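Local coordinates for DisA protein (Sorangium cellulosum, PDB 6CCA), which probably transfers methyl groups to the alpha carbon of a polyketide intermediate, building the gem-dimethyl group of disorazol on a trans-acyltransferase assembly line, at residues N307-L319 against L356-L370. Residues are numbered along the deposited sequence; the frame is centred on the assembly and turned at random.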
# COMPACT_ATOMS: atom_id res chain seq x y z
N ASN A 307 -3.38 2.38 1.55
CA ASN A 307 -2.04 2.04 1.12
C ASN A 307 -1.02 3.13 1.47
O ASN A 307 -0.15 3.42 0.66
CB ASN A 307 -1.96 1.61 -0.38
CG ASN A 307 -2.48 0.17 -0.60
OD1 ASN A 307 -1.89 -0.78 -0.15
ND2 ASN A 307 -3.65 0.02 -1.31
N VAL A 308 -1.20 3.78 2.61
CA VAL A 308 -0.35 4.85 3.02
C VAL A 308 0.08 4.83 4.51
O VAL A 308 1.16 5.34 4.85
CB VAL A 308 -1.10 6.23 2.79
CG1 VAL A 308 -1.32 6.49 1.30
CG2 VAL A 308 -2.45 6.27 3.55
N VAL A 309 -0.69 4.19 5.41
CA VAL A 309 -0.32 4.28 6.83
C VAL A 309 1.02 3.61 7.12
O VAL A 309 1.73 4.00 8.10
CB VAL A 309 -1.43 3.68 7.75
CG1 VAL A 309 -1.01 3.60 9.21
CG2 VAL A 309 -2.67 4.57 7.68
N HIS A 310 1.38 2.61 6.31
CA HIS A 310 2.74 2.00 6.48
C HIS A 310 3.91 3.00 6.19
O HIS A 310 5.06 2.70 6.52
CB HIS A 310 2.92 0.80 5.56
CG HIS A 310 2.94 1.19 4.10
ND1 HIS A 310 1.80 1.18 3.32
CD2 HIS A 310 3.93 1.66 3.31
CE1 HIS A 310 2.10 1.64 2.11
NE2 HIS A 310 3.40 1.91 2.08
N ALA A 311 3.66 4.12 5.55
CA ALA A 311 4.76 5.09 5.22
C ALA A 311 5.02 6.03 6.33
O ALA A 311 4.70 7.22 6.24
CB ALA A 311 4.46 5.86 3.94
N THR A 312 5.61 5.50 7.40
CA THR A 312 5.82 6.26 8.61
C THR A 312 7.04 5.70 9.31
O THR A 312 7.38 4.53 9.16
CB THR A 312 4.58 6.15 9.55
OG1 THR A 312 4.84 6.92 10.73
CG2 THR A 312 4.33 4.71 9.97
N LYS A 313 7.68 6.51 10.14
CA LYS A 313 8.86 6.08 10.84
C LYS A 313 8.61 5.15 11.97
O LYS A 313 9.38 4.23 12.20
CB LYS A 313 9.59 7.31 11.41
CG LYS A 313 10.27 8.09 10.33
CD LYS A 313 11.14 9.20 10.87
CE LYS A 313 11.70 9.99 9.69
NZ LYS A 313 11.91 11.42 10.06
N ASN A 314 7.52 5.41 12.69
CA ASN A 314 7.11 4.62 13.80
C ASN A 314 5.62 4.30 13.78
O ASN A 314 4.79 5.16 14.02
CB ASN A 314 7.42 5.35 15.11
CG ASN A 314 7.23 4.43 16.29
OD1 ASN A 314 6.12 4.21 16.76
ND2 ASN A 314 8.31 3.78 16.69
N LEU A 315 5.30 3.05 13.49
CA LEU A 315 3.92 2.64 13.29
C LEU A 315 3.07 2.79 14.55
O LEU A 315 1.95 3.29 14.47
CB LEU A 315 3.90 1.21 12.70
CG LEU A 315 2.59 0.74 12.06
CD1 LEU A 315 2.09 1.81 11.06
CD2 LEU A 315 2.76 -0.63 11.41
N ARG A 316 3.60 2.36 15.69
CA ARG A 316 2.85 2.43 16.94
C ARG A 316 2.47 3.86 17.29
O ARG A 316 1.36 4.13 17.76
CB ARG A 316 3.67 1.81 18.08
CG ARG A 316 3.77 0.30 18.03
CD ARG A 316 4.54 -0.24 19.22
NE ARG A 316 4.91 -1.65 19.04
CZ ARG A 316 4.13 -2.67 19.38
NH1 ARG A 316 2.94 -2.45 19.91
NH2 ARG A 316 4.55 -3.91 19.18
N SER A 317 3.39 4.78 17.05
CA SER A 317 3.19 6.16 17.32
C SER A 317 2.11 6.74 16.36
O SER A 317 1.28 7.55 16.73
CB SER A 317 4.55 6.87 17.10
OG SER A 317 4.40 8.23 17.25
N THR A 318 2.18 6.34 15.10
CA THR A 318 1.23 6.79 14.12
C THR A 318 -0.17 6.29 14.46
O THR A 318 -1.12 7.05 14.39
CB THR A 318 1.71 6.34 12.73
OG1 THR A 318 2.87 7.10 12.37
CG2 THR A 318 0.64 6.54 11.65
N LEU A 319 -0.27 5.05 14.91
CA LEU A 319 -1.53 4.50 15.35
C LEU A 319 -2.11 5.22 16.56
O LEU A 319 -3.33 5.40 16.64
CB LEU A 319 -1.41 3.02 15.67
CG LEU A 319 -1.13 2.16 14.43
CD1 LEU A 319 -0.80 0.73 14.88
CD2 LEU A 319 -2.29 2.16 13.44
N LEU A 356 11.12 4.43 4.88
CA LEU A 356 11.04 5.47 5.95
C LEU A 356 11.11 4.83 7.30
O LEU A 356 11.61 5.40 8.25
CB LEU A 356 9.74 6.30 5.74
CG LEU A 356 9.63 7.64 6.48
CD1 LEU A 356 10.65 8.69 6.01
CD2 LEU A 356 8.23 8.19 6.33
N PHE A 357 10.59 3.61 7.41
CA PHE A 357 10.48 2.93 8.68
C PHE A 357 11.77 2.86 9.50
O PHE A 357 12.83 2.53 8.96
CB PHE A 357 9.86 1.53 8.53
CG PHE A 357 10.70 0.57 7.74
CD1 PHE A 357 10.69 0.59 6.35
CD2 PHE A 357 11.52 -0.34 8.39
CE1 PHE A 357 11.48 -0.30 5.61
CE2 PHE A 357 12.31 -1.22 7.67
CZ PHE A 357 12.30 -1.20 6.27
N GLU A 358 11.64 3.07 10.81
CA GLU A 358 12.68 3.03 11.83
C GLU A 358 12.42 1.97 12.90
O GLU A 358 13.11 1.92 13.92
CB GLU A 358 12.81 4.42 12.46
CG GLU A 358 13.46 5.33 11.44
CD GLU A 358 13.83 6.70 11.95
OE1 GLU A 358 13.59 6.94 13.14
OE2 GLU A 358 14.32 7.51 11.12
N ASP A 359 11.43 1.13 12.65
CA ASP A 359 10.97 0.06 13.51
C ASP A 359 10.87 -1.18 12.64
O ASP A 359 9.81 -1.80 12.52
CB ASP A 359 9.60 0.38 14.17
CG ASP A 359 8.49 0.76 13.15
OD1 ASP A 359 8.82 0.87 11.95
OD2 ASP A 359 7.32 0.99 13.54
N ALA A 360 12.02 -1.65 12.15
CA ALA A 360 12.06 -2.86 11.33
C ALA A 360 11.47 -4.07 11.90
O ALA A 360 10.88 -4.84 11.16
CB ALA A 360 13.51 -3.15 10.89
N ALA A 361 11.59 -4.30 13.22
CA ALA A 361 11.03 -5.51 13.82
C ALA A 361 9.53 -5.55 13.79
O ALA A 361 8.96 -6.60 14.02
CB ALA A 361 11.44 -5.66 15.28
N GLU A 362 8.87 -4.45 13.54
CA GLU A 362 7.40 -4.51 13.42
C GLU A 362 6.96 -4.87 11.99
O GLU A 362 5.77 -5.10 11.77
CB GLU A 362 6.77 -3.17 13.72
CG GLU A 362 7.03 -2.65 15.12
CD GLU A 362 6.57 -3.53 16.23
OE1 GLU A 362 5.73 -4.46 16.05
OE2 GLU A 362 7.03 -3.27 17.35
N ARG A 363 7.90 -4.90 11.05
CA ARG A 363 7.58 -4.99 9.59
C ARG A 363 8.06 -6.29 8.99
O ARG A 363 8.90 -6.97 9.58
CB ARG A 363 8.23 -3.85 8.83
CG ARG A 363 8.19 -2.46 9.44
CD ARG A 363 6.84 -1.82 9.58
NE ARG A 363 7.00 -0.46 10.11
CZ ARG A 363 6.63 0.66 9.51
NH1 ARG A 363 5.95 0.65 8.36
NH2 ARG A 363 6.82 1.81 10.12
N MET A 364 7.55 -6.66 7.82
CA MET A 364 8.13 -7.76 7.06
C MET A 364 9.48 -7.31 6.50
O MET A 364 9.71 -6.18 6.21
CB MET A 364 7.18 -8.28 5.98
CG MET A 364 5.93 -8.94 6.57
SD MET A 364 4.80 -9.61 5.32
CE MET A 364 4.22 -8.11 4.57
N LYS A 365 10.40 -8.25 6.35
CA LYS A 365 11.78 -7.89 6.05
C LYS A 365 11.91 -7.14 4.74
O LYS A 365 11.21 -7.46 3.79
CB LYS A 365 12.59 -9.17 5.91
CG LYS A 365 14.09 -8.92 6.06
CD LYS A 365 14.80 -10.25 5.95
CE LYS A 365 16.28 -9.99 6.05
NZ LYS A 365 16.93 -11.29 5.84
N TRP A 366 12.73 -6.09 4.73
CA TRP A 366 12.99 -5.26 3.57
C TRP A 366 11.77 -4.59 3.01
O TRP A 366 11.63 -4.44 1.78
CB TRP A 366 13.67 -6.07 2.50
CG TRP A 366 15.18 -6.25 2.82
CD1 TRP A 366 16.12 -5.29 3.25
CD2 TRP A 366 15.89 -7.46 2.67
NE1 TRP A 366 17.36 -5.88 3.37
CE2 TRP A 366 17.25 -7.20 3.01
CE3 TRP A 366 15.51 -8.74 2.34
CZ2 TRP A 366 18.22 -8.20 2.97
CZ3 TRP A 366 16.44 -9.70 2.31
CH2 TRP A 366 17.80 -9.43 2.63
N SER A 367 10.95 -4.08 3.94
CA SER A 367 9.67 -3.54 3.60
C SER A 367 9.10 -2.74 4.75
O SER A 367 9.46 -2.93 5.89
CB SER A 367 8.74 -4.67 3.26
OG SER A 367 7.92 -5.09 4.33
N PRO A 368 8.17 -1.85 4.43
CA PRO A 368 7.40 -1.20 5.48
C PRO A 368 6.11 -1.93 5.77
O PRO A 368 5.30 -1.40 6.53
CB PRO A 368 7.12 0.16 4.89
CG PRO A 368 6.90 -0.17 3.43
CD PRO A 368 7.88 -1.28 3.09
N LEU A 369 5.91 -3.11 5.21
CA LEU A 369 4.58 -3.75 5.20
C LEU A 369 4.36 -4.73 6.32
O LEU A 369 5.35 -5.30 6.84
CB LEU A 369 4.39 -4.51 3.87
CG LEU A 369 4.46 -3.70 2.58
CD1 LEU A 369 4.28 -4.62 1.34
CD2 LEU A 369 3.48 -2.55 2.54
N LEU A 370 3.09 -5.00 6.62
CA LEU A 370 2.70 -6.01 7.55
C LEU A 370 1.76 -6.98 6.96
O LEU A 370 0.91 -6.61 6.14
CB LEU A 370 2.06 -5.40 8.83
CG LEU A 370 2.98 -4.78 9.89
CD1 LEU A 370 3.62 -3.51 9.47
CD2 LEU A 370 2.09 -4.47 11.09
O HOH W 1 8.01 3.30 5.92
O HOH W 2 6.30 0.98 15.99
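R363 reaches from loop 356-370 into the loop joining strand 300-306 to helix 315-325, a beta-alpha connection of the methyltransferase domain, and shows how one arginine can tie two irregular loops together. NH1 lies 2.9 Å from H310 O, on an in-plane lone pair, and also donates to P368 O; NH2 meets T312 O from above the carbonyl plane, at 2.9 Å. D359 OD1 takes NE and NH2 side-on, a salt bridge that helps fix the group's rotation. L315 CB lies over one face and F357 CB over the opposite one, each offset toward the rim.

D359 OD2 accepts from L315 N, at the helix start, in a nearly straight 2.9 Å bond, and water 2 links it to R316 N; N314 OD1, at the N-cap, accepts from S317 N. A single backbone hydrogen bond, E358 N to K313 O at 2.9 Å, joins the loops directly.

In a second salt bridge R316 NE and NH2 (3.1 Å) reach E362 OE2 from the same face of the carboxylate, whose plane stands 81° from the guanidinium; E381 and E382 also bind this arginine.

L315 CD2 meets L370 CD1 tip to tip at 3.6 Å. H310 CG lies between backbone N and carbonyl carbon (chi1 67°), setting the ring, whose ND1 bonds E336, beside P368 and L369: P368 CG approaches H310 CD2 obliquely, while L369 CD2 makes a CH-pi contact over the face, 4.1 Å from the ring centroid, 11° off the normal.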